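Local coordinates for protein 6-phosphogluconate dehydratase (Shewanella oneidensis, PDB 2GP4) that catalyses the dehydration of 6-phosphogluconate to 2-keto-3-deoxy-6-phosphogluconate in the Entner-Doudoroff pathway, probably with an iron-sulfur cluster that is absent from this apo structure, at residues M253-M257 with G258-P262; A282-V285 with C286-T289; D579-L582 with A583-A587; V470-D473 with Q474-D478. All coordinates share one frame; numbering follows the deposited sequence.

All four contacts are local and lie near the end of a helix or at the approach to one. Contacts 1 and 2 belong to the N-terminal family region. Their centres are about 16 Å apart and their nearest atoms about 4 Å apart. Both touch strand 193-195 and both bond to Val393, through the backbone of Gly258 and the side chain of Gln284. Contacts 3 and 4 belong to the C-terminal family region, with centres about 23 Å apart. They lie on the opposite side of the chain's centre, about 50 Å from contact 1 to contact 3 and about 61 Å from contact 2 to contact 3, centre to centre. The model lacks the iron-sulfur cluster, so it does not reveal where these contacts stand relative to it.

Contact 1 of 4, residues M253-M257 with G258-P262; sequences MLEVM and GLQLP
A Schellman motif ends helix 252-256, with Gly258 and Leu259 bonding back to Glu255 and Leu254. Leu259 N donates to Leu254 O at 2.8 Å, almost in line with the C=O bond. Gly258 N reaches Glu255 O at 3.2 Å from above the carbonyl plane. Gly258 has positive phi, which favours glycine, and a CB there would run into Met257 O.

Beyond the turn, Gln260 folds back beside the helix. Its CG sits between the backbone N and the carbonyl carbon (chi1 51°), and the chain then extends across Leu254 at about a right angle. Gln260 OE1 lies 3.6 Å from Leu254 CB. Gln260 NE2 donates to Glu255 OE2 at 3.3 Å, on the anti side and somewhat out of the carboxylate plane. The oxygen lies almost in the amide plane, but the two flat groups are turned 87° apart. Glu255 OE1 has its own partner, the backbone N of Gly263, and OE2 also takes a weak bond from Ser265 OG. The buried carboxylate therefore has three donors, one of them weak. An alanine in place of Gln260 would probably leave Glu255 OE2 without its amide donor and open a gap beside Leu254 CB.

Apolar contacts close the turn. Leu254 CD1 meets Leu259 CB at 3.8 Å. The selenomethionine Met257 runs alongside Leu259, and Met257 CE is 3.9 Å from Leu259 CD2. Phe195 of strand 193-195 touches Leu254, Leu259 and Gln260, and helix 372-383 packs against Glu255. This is a glycine-terminated helix end, a Schellman C-cap buried in the largely helical N-terminal domain.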
HETATM    1  N   MSE A 253       2.695  -6.536   3.591  1.00 50.90           N
HETATM    2  CA  MSE A 253       1.401  -6.292   4.220  1.00 51.21           C
HETATM    3  C   MSE A 253       0.728  -7.607   4.617  1.00 49.38           C
HETATM    4  O   MSE A 253       0.190  -7.721   5.714  1.00 49.32           O
HETATM    5  CB  MSE A 253       0.487  -5.472   3.292  1.00 51.10           C
HETATM    6  CG  MSE A 253      -0.797  -4.952   3.958  1.00 52.64           C
HETATM    7 SE   MSE A 253      -2.316  -4.607   2.740  1.00 55.79          SE
HETATM    8  CE  MSE A 253      -2.443  -6.349   1.845  1.00 54.37           C
ATOM      9  N   LEU A 254       0.772  -8.598   3.732  1.00 47.89           N
ATOM     10  CA  LEU A 254       0.185  -9.916   4.012  1.00 46.42           C
ATOM     11  C   LEU A 254       0.874 -10.627   5.178  1.00 45.20           C
ATOM     12  O   LEU A 254       0.267 -11.472   5.844  1.00 45.05           O
ATOM     13  CB  LEU A 254       0.210 -10.818   2.768  1.00 46.44           C
ATOM     14  CG  LEU A 254      -0.661 -10.512   1.544  1.00 46.37           C
ATOM     15  CD1 LEU A 254      -2.137 -10.334   1.911  1.00 46.30           C
ATOM     16  CD2 LEU A 254      -0.136  -9.294   0.807  1.00 47.36           C
ATOM     17  N   GLU A 255       2.138 -10.277   5.408  1.00 43.54           N
ATOM     18  CA  GLU A 255       2.936 -10.846   6.487  1.00 42.17           C
ATOM     19  C   GLU A 255       2.482 -10.350   7.863  1.00 41.03           C
ATOM     20  O   GLU A 255       2.222 -11.160   8.752  1.00 40.93           O
ATOM     21  CB  GLU A 255       4.420 -10.535   6.265  1.00 42.25           C
ATOM     22  CG  GLU A 255       5.373 -11.254   7.206  1.00 42.28           C
ATOM     23  CD  GLU A 255       5.772 -12.639   6.726  1.00 42.30           C
ATOM     24  OE1 GLU A 255       6.186 -13.450   7.578  1.00 42.38           O
ATOM     25  OE2 GLU A 255       5.689 -12.921   5.512  1.00 42.76           O
ATOM     26  N   VAL A 256       2.386  -9.030   8.032  1.00 39.59           N
ATOM     27  CA  VAL A 256       1.986  -8.428   9.315  1.00 38.46           C
ATOM     28  C   VAL A 256       0.520  -8.666   9.657  1.00 37.49           C
ATOM     29  O   VAL A 256       0.142  -8.684  10.826  1.00 37.02           O
ATOM     30  CB  VAL A 256       2.269  -6.900   9.386  1.00 38.45           C
ATOM     31  CG1 VAL A 256       3.709  -6.645   9.728  1.00 38.26           C
ATOM     32  CG2 VAL A 256       1.873  -6.200   8.088  1.00 38.65           C
HETATM   33  N   MSE A 257      -0.294  -8.839   8.622  1.00 36.55           N
HETATM   34  CA  MSE A 257      -1.720  -9.076   8.776  1.00 35.89           C
HETATM   35  C   MSE A 257      -2.038 -10.564   8.936  1.00 34.68           C
HETATM   36  O   MSE A 257      -3.198 -10.946   9.056  1.00 34.24           O
HETATM   37  CB  MSE A 257      -2.477  -8.487   7.591  1.00 35.79           C
HETATM   38  CG  MSE A 257      -2.441  -6.970   7.540  1.00 36.63           C
HETATM   39 SE   MSE A 257      -3.495  -6.245   6.074  1.00 37.57          SE
HETATM   40  CE  MSE A 257      -5.206  -7.072   6.512  1.00 37.32           C
ATOM     41  N   GLY A 258      -0.994 -11.390   8.935  1.00 33.78           N
ATOM     42  CA  GLY A 258      -1.122 -12.826   9.156  1.00 32.86           C
ATOM     43  C   GLY A 258      -1.948 -13.537   8.105  1.00 32.24           C
ATOM     44  O   GLY A 258      -2.714 -14.446   8.420  1.00 31.81           O
ATOM     45  N   LEU A 259      -1.789 -13.115   6.853  1.00 31.72           N
ATOM     46  CA  LEU A 259      -2.583 -13.640   5.747  1.00 31.43           C
ATOM     47  C   LEU A 259      -1.835 -14.680   4.912  1.00 31.09           C
ATOM     48  O   LEU A 259      -2.394 -15.262   3.987  1.00 31.08           O
ATOM     49  CB  LEU A 259      -3.100 -12.486   4.875  1.00 31.33           C
ATOM     50  CG  LEU A 259      -4.591 -12.099   4.888  1.00 31.19           C
ATOM     51  CD1 LEU A 259      -5.401 -12.717   6.020  1.00 29.97           C
ATOM     52  CD2 LEU A 259      -4.738 -10.581   4.879  1.00 30.78           C
ATOM     53  N   GLN A 260      -0.570 -14.900   5.250  1.00 30.82           N
ATOM     54  CA  GLN A 260       0.238 -15.959   4.651  1.00 30.83           C
ATOM     55  C   GLN A 260       1.153 -16.554   5.716  1.00 30.70           C
ATOM     56  O   GLN A 260       1.352 -15.947   6.763  1.00 30.59           O
ATOM     57  CB  GLN A 260       1.056 -15.424   3.472  1.00 30.72           C
ATOM     58  CG  GLN A 260       1.872 -14.171   3.780  1.00 30.86           C
ATOM     59  CD  GLN A 260       2.626 -13.633   2.574  1.00 30.86           C
ATOM     60  OE1 GLN A 260       2.102 -13.585   1.459  1.00 29.51           O
ATOM     61  NE2 GLN A 260       3.863 -13.214   2.801  1.00 31.57           N
ATOM     62  N   LEU A 261       1.697 -17.739   5.448  1.00 30.71           N
ATOM     63  CA  LEU A 261       2.637 -18.390   6.367  1.00 30.72           C
ATOM     64  C   LEU A 261       3.835 -17.499   6.710  1.00 30.82           C
ATOM     65  O   LEU A 261       4.378 -16.832   5.833  1.00 30.57           O
ATOM     66  CB  LEU A 261       3.112 -19.729   5.794  1.00 30.54           C
ATOM     67  CG  LEU A 261       2.439 -21.044   6.217  1.00 30.15           C
ATOM     68  CD1 LEU A 261       0.993 -20.889   6.671  1.00 29.46           C
ATOM     69  CD2 LEU A 261       2.545 -22.068   5.096  1.00 29.05           C
ATOM     70  N   PRO A 262       4.230 -17.470   7.998  1.00 31.20           N
ATOM     71  CA  PRO A 262       5.387 -16.692   8.454  1.00 31.53           C
ATOM     72  C   PRO A 262       6.648 -16.953   7.626  1.00 31.98           C
ATOM     73  O   PRO A 262       7.036 -18.109   7.423  1.00 31.67           O
ATOM     74  CB  PRO A 262       5.587 -17.175   9.890  1.00 31.35           C
ATOM     75  CG  PRO A 262       4.252 -17.623  10.323  1.00 31.06           C
ATOM     76  CD  PRO A 262       3.575 -18.177   9.115  1.00 31.11           C
TER

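Contact 2 of 4, residues A282-V285 with C286-T289; sequences AKQV and CRLT
Leu288 N donates to Val285 O at 3.0 Å, and Arg287 N makes a weaker bond to Lys283 O at 3.3 Å. These bonds wind up the C-terminal end of helix 272-287. The Leu288 donor stands above the Val285 carbonyl plane. This is an i to i+3 bond, a 3-10-like closing of the helix end.

The side chains of Gln284 and Arg287 meet one turn apart. Gln284 OE1 sits over one face of the guanidinium, near its rim and 3.2 Å from Arg287 NH1. The angle is poor for a hydrogen bond, and the amide and guanidinium planes are 84° apart. Each group has a better partner elsewhere: Gln284 NE2 bonds Val393 O, and Arg287 NH2 bonds Gln294 OE1. Gln284 reaches this place with CG anti to the backbone N (chi1 -176°) and a bend at the next bond. A leucine here would probably leave Val393 O without its amide donor and strip the guanidinium face of its oxygen.

Farther out, Leu194 of strand 193-195 packs against Gln284, Val285 and Leu288. Leu288 turns back toward the helix end, and its CD1 rests 3.5 Å from Gln284 NE2.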
ATOM      1  N   ALA A 282      -1.481 -25.575   1.750  1.00 42.66           N
ATOM      2  CA  ALA A 282      -2.619 -26.439   1.407  1.00 42.64           C
ATOM      3  C   ALA A 282      -3.207 -27.146   2.623  1.00 42.64           C
ATOM      4  O   ALA A 282      -4.420 -27.127   2.828  1.00 42.60           O
ATOM      5  CB  ALA A 282      -2.221 -27.466   0.339  1.00 42.59           C
ATOM      6  N   LYS A 283      -2.344 -27.765   3.425  1.00 42.75           N
ATOM      7  CA  LYS A 283      -2.775 -28.482   4.626  1.00 42.96           C
ATOM      8  C   LYS A 283      -3.406 -27.547   5.659  1.00 42.89           C
ATOM      9  O   LYS A 283      -4.380 -27.911   6.323  1.00 42.90           O
ATOM     10  CB  LYS A 283      -1.600 -29.234   5.264  1.00 42.99           C
ATOM     11  CG  LYS A 283      -1.113 -30.448   4.476  1.00 43.46           C
ATOM     12  CD  LYS A 283      -0.062 -31.234   5.261  1.00 43.48           C
ATOM     13  CE  LYS A 283       0.345 -32.520   4.541  1.00 44.59           C
ATOM     14  NZ  LYS A 283       1.063 -32.282   3.249  1.00 44.22           N
ATOM     15  N   GLN A 284      -2.852 -26.342   5.779  1.00 42.78           N
ATOM     16  CA  GLN A 284      -3.273 -25.397   6.804  1.00 42.69           C
ATOM     17  C   GLN A 284      -4.688 -24.860   6.585  1.00 42.92           C
ATOM     18  O   GLN A 284      -5.435 -24.707   7.553  1.00 42.74           O
ATOM     19  CB  GLN A 284      -2.245 -24.265   6.951  1.00 42.56           C
ATOM     20  CG  GLN A 284      -2.531 -23.260   8.065  1.00 42.09           C
ATOM     21  CD  GLN A 284      -2.457 -23.850   9.471  1.00 41.07           C
ATOM     22  OE1 GLN A 284      -2.122 -25.017   9.661  1.00 41.08           O
ATOM     23  NE2 GLN A 284      -2.772 -23.031  10.464  1.00 40.23           N
ATOM     24  N   VAL A 285      -5.053 -24.587   5.329  1.00 43.37           N
ATOM     25  CA  VAL A 285      -6.408 -24.108   4.993  1.00 44.02           C
ATOM     26  C   VAL A 285      -7.472 -25.131   5.374  1.00 44.38           C
ATOM     27  O   VAL A 285      -8.540 -24.760   5.858  1.00 44.59           O
ATOM     28  CB  VAL A 285      -6.601 -23.783   3.488  1.00 44.10           C
ATOM     29  CG1 VAL A 285      -7.735 -22.782   3.310  1.00 44.26           C
ATOM     30  CG2 VAL A 285      -5.351 -23.224   2.886  1.00 44.43           C
ATOM     31  N   CYS A 286      -7.172 -26.410   5.141  1.00 44.97           N
ATOM     32  CA  CYS A 286      -8.039 -27.523   5.547  1.00 45.24           C
ATOM     33  C   CYS A 286      -8.282 -27.532   7.061  1.00 45.29           C
ATOM     34  O   CYS A 286      -9.389 -27.830   7.515  1.00 45.44           O
ATOM     35  CB  CYS A 286      -7.451 -28.861   5.075  1.00 45.21           C
ATOM     36  SG  CYS A 286      -8.175 -30.345   5.836  1.00 45.78           S
ATOM     37  N   ARG A 287      -7.247 -27.196   7.826  1.00 45.42           N
ATOM     38  CA  ARG A 287      -7.330 -27.103   9.286  1.00 45.67           C
ATOM     39  C   ARG A 287      -8.112 -25.882   9.763  1.00 45.44           C
ATOM     40  O   ARG A 287      -8.518 -25.815  10.921  1.00 45.31           O
ATOM     41  CB  ARG A 287      -5.925 -27.048   9.890  1.00 45.70           C
ATOM     42  CG  ARG A 287      -5.300 -28.390  10.208  1.00 46.07           C
ATOM     43  CD  ARG A 287      -3.925 -28.198  10.843  1.00 46.50           C
ATOM     44  NE  ARG A 287      -3.970 -27.336  12.027  1.00 48.26           N
ATOM     45  CZ  ARG A 287      -2.904 -26.784  12.607  1.00 48.92           C
ATOM     46  NH1 ARG A 287      -1.686 -26.994  12.118  1.00 49.35           N
ATOM     47  NH2 ARG A 287      -3.056 -26.018  13.679  1.00 48.92           N
ATOM     48  N   LEU A 288      -8.308 -24.914   8.871  1.00 45.47           N
ATOM     49  CA  LEU A 288      -8.947 -23.645   9.217  1.00 45.42           C
ATOM     50  C   LEU A 288     -10.416 -23.596   8.803  1.00 45.56           C
ATOM     51  O   LEU A 288     -11.097 -22.582   8.993  1.00 45.64           O
ATOM     52  CB  LEU A 288      -8.163 -22.482   8.604  1.00 45.36           C
ATOM     53  CG  LEU A 288      -7.111 -21.763   9.459  1.00 45.34           C
ATOM     54  CD1 LEU A 288      -6.227 -22.704  10.279  1.00 44.94           C
ATOM     55  CD2 LEU A 288      -6.272 -20.851   8.577  1.00 45.30           C
ATOM     56  N   THR A 289     -10.887 -24.712   8.256  1.00 45.69           N
ATOM     57  CA  THR A 289     -12.264 -24.903   7.806  1.00 45.98           C
ATOM     58  C   THR A 289     -13.289 -24.743   8.940  1.00 46.02           C
ATOM     59  O   THR A 289     -12.944 -24.856  10.116  1.00 46.04           O
ATOM     60  CB  THR A 289     -12.381 -26.289   7.106  1.00 46.02           C
ATOM     61  OG1 THR A 289     -11.753 -26.216   5.821  1.00 46.12           O
ATOM     62  CG2 THR A 289     -13.827 -26.738   6.927  1.00 46.54           C
TER

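Contact 3 of 4, residues D579-L582 with A583-A587; sequences DTEL and ATRTA
Ala583 N continues helix 579-584 with two weak bonds, to Asp579 O at 3.1 Å and to Thr580 O at 3.2 Å. The helix is already loosening here.

Thr584 follows and turns its hydroxyl back on the chain. Its OG1 donates to Glu581 O at 2.7 Å, tilted 33° from the carbonyl plane. Its backbone N makes only a weak bond to the same oxygen.

Arg585 leaves the helix, with a weak bond from its N to Leu582 O. Its CG is anti to the carbonyl carbon (chi1 -69°), and the chain runs extended to NE, past Leu582 CD2, which lies 4.1 Å from Arg585 CD. Arg585 NH2 then forms a salt bridge with Glu581 OE2 at 2.8 Å. The carboxylate oxygen lies at the guanidinium edge, while NH2 comes from above the carboxylate plane. A water takes a bond from Arg585 NE at 3.2 Å and gives a weak one to Glu581 OE2. Arg585 NH1 turns to Asp562 in a second salt bridge, so the guanidinium is held by two acids.

The i to i+4 salt bridge spans the C-terminal end of the short surface helix 579-584, which follows strand 572-575 in the C-terminal domain.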
ATOM      1  N   ASP A 579     -12.444  33.766  -1.153  1.00 34.08           N
ATOM      2  CA  ASP A 579     -13.646  33.063  -1.609  1.00 34.77           C
ATOM      3  C   ASP A 579     -14.397  33.881  -2.665  1.00 35.07           C
ATOM      4  O   ASP A 579     -14.922  33.321  -3.632  1.00 35.13           O
ATOM      5  CB  ASP A 579     -14.579  32.752  -0.432  1.00 34.96           C
ATOM      6  CG  ASP A 579     -14.218  31.458   0.291  1.00 35.60           C
ATOM      7  OD1 ASP A 579     -13.016  31.172   0.482  1.00 36.75           O
ATOM      8  OD2 ASP A 579     -15.150  30.725   0.686  1.00 36.03           O
ATOM      9  N   THR A 580     -14.428  35.202  -2.475  1.00 35.37           N
ATOM     10  CA  THR A 580     -15.105  36.121  -3.398  1.00 35.75           C
ATOM     11  C   THR A 580     -14.455  36.150  -4.786  1.00 35.82           C
ATOM     12  O   THR A 580     -15.158  36.098  -5.799  1.00 35.88           O
ATOM     13  CB  THR A 580     -15.201  37.556  -2.831  1.00 35.78           C
ATOM     14  OG1 THR A 580     -13.888  38.068  -2.569  1.00 36.50           O
ATOM     15  CG2 THR A 580     -16.008  37.569  -1.542  1.00 35.95           C
ATOM     16  N   GLU A 581     -13.122  36.215  -4.832  1.00 35.81           N
ATOM     17  CA  GLU A 581     -12.408  36.149  -6.107  1.00 35.85           C
ATOM     18  C   GLU A 581     -12.590  34.789  -6.787  1.00 35.85           C
ATOM     19  O   GLU A 581     -12.534  34.691  -8.013  1.00 36.01           O
ATOM     20  CB  GLU A 581     -10.916  36.474  -5.947  1.00 35.77           C
ATOM     21  CG  GLU A 581     -10.229  36.815  -7.277  1.00 36.00           C
ATOM     22  CD  GLU A 581      -8.712  36.889  -7.195  1.00 36.09           C
ATOM     23  OE1 GLU A 581      -8.173  37.255  -6.126  1.00 36.51           O
ATOM     24  OE2 GLU A 581      -8.055  36.591  -8.220  1.00 36.12           O
ATOM     25  N   LEU A 582     -12.815  33.745  -5.992  1.00 35.78           N
ATOM     26  CA  LEU A 582     -13.023  32.405  -6.541  1.00 35.87           C
ATOM     27  C   LEU A 582     -14.416  32.219  -7.137  1.00 35.86           C
ATOM     28  O   LEU A 582     -14.613  31.383  -8.021  1.00 35.95           O
ATOM     29  CB  LEU A 582     -12.737  31.328  -5.488  1.00 35.85           C
ATOM     30  CG  LEU A 582     -11.260  31.108  -5.144  1.00 35.92           C
ATOM     31  CD1 LEU A 582     -11.097  30.311  -3.852  1.00 35.75           C
ATOM     32  CD2 LEU A 582     -10.509  30.444  -6.297  1.00 35.78           C
ATOM     33  N   ALA A 583     -15.373  33.012  -6.657  1.00 35.87           N
ATOM     34  CA  ALA A 583     -16.743  32.994  -7.175  1.00 35.78           C
ATOM     35  C   ALA A 583     -16.848  33.592  -8.584  1.00 35.72           C
ATOM     36  O   ALA A 583     -17.776  33.270  -9.335  1.00 35.80           O
ATOM     37  CB  ALA A 583     -17.685  33.713  -6.216  1.00 35.77           C
ATOM     38  N   THR A 584     -15.900  34.459  -8.933  1.00 35.57           N
ATOM     39  CA  THR A 584     -15.863  35.080 -10.259  1.00 35.44           C
ATOM     40  C   THR A 584     -15.265  34.133 -11.298  1.00 35.37           C
ATOM     41  O   THR A 584     -15.586  34.220 -12.487  1.00 35.23           O
ATOM     42  CB  THR A 584     -15.051  36.397 -10.260  1.00 35.51           C
ATOM     43  OG1 THR A 584     -13.667  36.115 -10.018  1.00 35.78           O
ATOM     44  CG2 THR A 584     -15.566  37.367  -9.198  1.00 35.49           C
ATOM     45  N   ARG A 585     -14.404  33.227 -10.835  1.00 35.36           N
ATOM     46  CA  ARG A 585     -13.641  32.337 -11.717  1.00 35.16           C
ATOM     47  C   ARG A 585     -14.446  31.162 -12.268  1.00 35.31           C
ATOM     48  O   ARG A 585     -15.237  30.539 -11.553  1.00 35.44           O
ATOM     49  CB  ARG A 585     -12.395  31.809 -11.000  1.00 34.84           C
ATOM     50  CG  ARG A 585     -11.335  32.859 -10.735  1.00 34.14           C
ATOM     51  CD  ARG A 585     -10.160  32.276  -9.978  1.00 32.98           C
ATOM     52  NE  ARG A 585      -9.173  33.299  -9.635  1.00 32.63           N
ATOM     53  CZ  ARG A 585      -7.935  33.044  -9.216  1.00 32.51           C
ATOM     54  NH1 ARG A 585      -7.511  31.794  -9.085  1.00 32.70           N
ATOM     55  NH2 ARG A 585      -7.115  34.043  -8.931  1.00 32.33           N
ATOM     56  N   THR A 586     -14.234  30.871 -13.547  1.00 35.40           N
ATOM     57  CA  THR A 586     -14.722  29.641 -14.153  1.00 35.48           C
ATOM     58  C   THR A 586     -13.531  28.712 -14.357  1.00 35.46           C
ATOM     59  O   THR A 586     -12.508  29.113 -14.916  1.00 35.40           O
ATOM     60  CB  THR A 586     -15.436  29.905 -15.503  1.00 35.53           C
ATOM     61  OG1 THR A 586     -16.544  30.789 -15.291  1.00 36.12           O
ATOM     62  CG2 THR A 586     -15.957  28.608 -16.120  1.00 35.34           C
ATOM     63  N   ALA A 587     -13.664  27.478 -13.883  1.00 35.63           N
ATOM     64  CA  ALA A 587     -12.636  26.468 -14.088  1.00 35.77           C
ATOM     65  C   ALA A 587     -12.470  26.239 -15.581  1.00 35.75           C
ATOM     66  O   ALA A 587     -13.462  26.146 -16.305  1.00 36.04           O
ATOM     67  CB  ALA A 587     -13.022  25.168 -13.387  1.00 35.83           C
TER
HETATM   68  O   HOH W   1      -9.840  36.039 -11.082  1.00 37.22           O

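Contact 4 of 4, residues V470-D473 with Q474-D478; sequences VIDD and QNKLD
Lys476 N bonds Asp473 O at 3.1 Å, closing a turn of helical phi/psi that carries the chain from strand 463-471 toward helix 477-482. Asp473 also grips the turn with its side chain. Its CG stands anti to the backbone N (chi1 -172°), which brings OD1 to Asn475 N. Asp473 OD1 accepts Asn475 N at 2.9 Å with a nearly straight N-H, an Asx turn. The same oxygen takes a second, weak bond from Asn475 ND2 at 2.8 Å. The carboxylate and amide planes lie 58° apart. The other end of the Asn475 amide, OD1, is bonded to Lys509 NZ, and Gln474 OE1 meets the backbone N of Lys509.

The segment is the first connection of a beta-alpha-beta unit, in which strand 490-494 follows the helix and runs parallel to strand 463-471. Ile471 ends the strand and packs against the start of the helix. Its CD1 touches Leu477 CB at 3.9 Å, the two side chains crossing at about a right angle. Its CG2 meets Lys476 CB, also at 3.9 Å, as these chains run alongside each other, pointing opposite ways. Val494 backs Ile471 and Val492 backs Leu477.

Lys476 runs on past Ile471 and bends at its last torsion. Its NZ forms a salt bridge with Asp472 OD1 at 3.3 Å, its hydrogen bond weak. Asp473 OD2 is 4.8 Å from Lys476 NZ, and its charge probably adds to the pull on the ammonium.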
ATOM      1  N   VAL A 470       0.269  26.012 -13.486  1.00 21.95           N
ATOM      2  CA  VAL A 470      -0.784  25.025 -13.738  1.00 22.00           C
ATOM      3  C   VAL A 470      -0.604  24.300 -15.067  1.00 22.13           C
ATOM      4  O   VAL A 470      -0.438  24.933 -16.108  1.00 22.49           O
ATOM      5  CB  VAL A 470      -2.208  25.671 -13.694  1.00 21.92           C
ATOM      6  CG1 VAL A 470      -3.291  24.600 -13.742  1.00 21.90           C
ATOM      7  CG2 VAL A 470      -2.385  26.529 -12.445  1.00 21.70           C
ATOM      8  N   ILE A 471      -0.627  22.970 -15.014  1.00 22.26           N
ATOM      9  CA  ILE A 471      -0.692  22.123 -16.210  1.00 22.45           C
ATOM     10  C   ILE A 471      -1.669  20.966 -15.979  1.00 22.69           C
ATOM     11  O   ILE A 471      -1.909  20.576 -14.839  1.00 22.54           O
ATOM     12  CB  ILE A 471       0.702  21.590 -16.645  1.00 22.36           C
ATOM     13  CG1 ILE A 471       1.449  20.964 -15.462  1.00 22.38           C
ATOM     14  CG2 ILE A 471       1.531  22.714 -17.266  1.00 22.45           C
ATOM     15  CD1 ILE A 471       2.617  20.076 -15.863  1.00 22.43           C
ATOM     16  N   ASP A 472      -2.247  20.432 -17.054  1.00 23.14           N
ATOM     17  CA  ASP A 472      -3.205  19.329 -16.927  1.00 23.42           C
ATOM     18  C   ASP A 472      -2.703  18.033 -17.556  1.00 23.72           C
ATOM     19  O   ASP A 472      -3.464  17.085 -17.767  1.00 23.78           O
ATOM     20  CB  ASP A 472      -4.597  19.724 -17.453  1.00 23.45           C
ATOM     21  CG  ASP A 472      -4.595  20.142 -18.917  1.00 23.90           C
ATOM     22  OD1 ASP A 472      -3.635  19.839 -19.661  1.00 24.27           O
ATOM     23  OD2 ASP A 472      -5.587  20.774 -19.330  1.00 24.60           O
ATOM     24  N   ASP A 473      -1.407  18.009 -17.838  1.00 24.08           N
ATOM     25  CA  ASP A 473      -0.743  16.863 -18.431  1.00 24.63           C
ATOM     26  C   ASP A 473       0.718  16.974 -18.042  1.00 24.71           C
ATOM     27  O   ASP A 473       1.342  18.012 -18.257  1.00 24.82           O
ATOM     28  CB  ASP A 473      -0.900  16.899 -19.955  1.00 24.96           C
ATOM     29  CG  ASP A 473      -0.391  15.640 -20.640  1.00 26.34           C
ATOM     30  OD1 ASP A 473       0.610  15.042 -20.185  1.00 27.33           O
ATOM     31  OD2 ASP A 473      -0.990  15.258 -21.671  1.00 28.74           O
ATOM     32  N   GLN A 474       1.263  15.905 -17.465  1.00 25.04           N
ATOM     33  CA  GLN A 474       2.650  15.903 -17.002  1.00 25.37           C
ATOM     34  C   GLN A 474       3.661  16.116 -18.143  1.00 25.54           C
ATOM     35  O   GLN A 474       4.804  16.509 -17.901  1.00 25.39           O
ATOM     36  CB  GLN A 474       2.963  14.624 -16.216  1.00 25.21           C
ATOM     37  CG  GLN A 474       3.090  13.352 -17.059  1.00 25.37           C
ATOM     38  CD  GLN A 474       3.832  12.235 -16.333  1.00 25.57           C
ATOM     39  OE1 GLN A 474       4.551  12.477 -15.357  1.00 25.96           O
ATOM     40  NE2 GLN A 474       3.662  11.007 -16.808  1.00 24.76           N
ATOM     41  N   ASN A 475       3.230  15.853 -19.375  1.00 25.67           N
ATOM     42  CA  ASN A 475       4.081  16.030 -20.548  1.00 26.20           C
ATOM     43  C   ASN A 475       4.320  17.495 -20.922  1.00 26.30           C
ATOM     44  O   ASN A 475       5.297  17.805 -21.601  1.00 26.47           O
ATOM     45  CB  ASN A 475       3.519  15.256 -21.741  1.00 26.18           C
ATOM     46  CG  ASN A 475       3.450  13.765 -21.486  1.00 26.62           C
ATOM     47  OD1 ASN A 475       4.465  13.113 -21.238  1.00 26.73           O
ATOM     48  ND2 ASN A 475       2.247  13.216 -21.545  1.00 27.36           N
ATOM     49  N   LYS A 476       3.433  18.381 -20.469  1.00 26.39           N
ATOM     50  CA  LYS A 476       3.538  19.820 -20.717  1.00 26.50           C
ATOM     51  C   LYS A 476       4.646  20.499 -19.904  1.00 26.81           C
ATOM     52  O   LYS A 476       4.996  21.656 -20.169  1.00 26.90           O
ATOM     53  CB  LYS A 476       2.206  20.507 -20.406  1.00 26.39           C
ATOM     54  CG  LYS A 476       1.128  20.304 -21.447  1.00 26.45           C
ATOM     55  CD  LYS A 476      -0.141  21.022 -21.035  1.00 26.69           C
ATOM     56  CE  LYS A 476      -1.119  21.139 -22.194  1.00 26.82           C
ATOM     57  NZ  LYS A 476      -1.865  19.883 -22.435  1.00 26.32           N
ATOM     58  N   LEU A 477       5.195  19.776 -18.927  1.00 26.96           N
ATOM     59  CA  LEU A 477       6.149  20.336 -17.974  1.00 27.22           C
ATOM     60  C   LEU A 477       7.516  20.662 -18.579  1.00 27.60           C
ATOM     61  O   LEU A 477       8.113  21.689 -18.247  1.00 27.77           O
ATOM     62  CB  LEU A 477       6.317  19.404 -16.764  1.00 27.23           C
ATOM     63  CG  LEU A 477       7.154  19.953 -15.600  1.00 27.28           C
ATOM     64  CD1 LEU A 477       6.397  21.066 -14.879  1.00 26.58           C
ATOM     65  CD2 LEU A 477       7.562  18.847 -14.633  1.00 26.91           C
ATOM     66  N   ASP A 478       8.005  19.782 -19.451  1.00 27.89           N
ATOM     67  CA  ASP A 478       9.349  19.909 -20.025  1.00 28.21           C
ATOM     68  C   ASP A 478       9.541  21.186 -20.864  1.00 28.20           C
ATOM     69  O   ASP A 478      10.573  21.852 -20.759  1.00 28.13           O
ATOM     70  CB  ASP A 478       9.704  18.662 -20.846  1.00 28.29           C
ATOM     71  CG  ASP A 478      11.175  18.617 -21.238  1.00 29.34           C
ATOM     72  OD1 ASP A 478      12.046  18.715 -20.336  1.00 29.94           O
ATOM     73  OD2 ASP A 478      11.459  18.472 -22.451  1.00 29.50           O
TER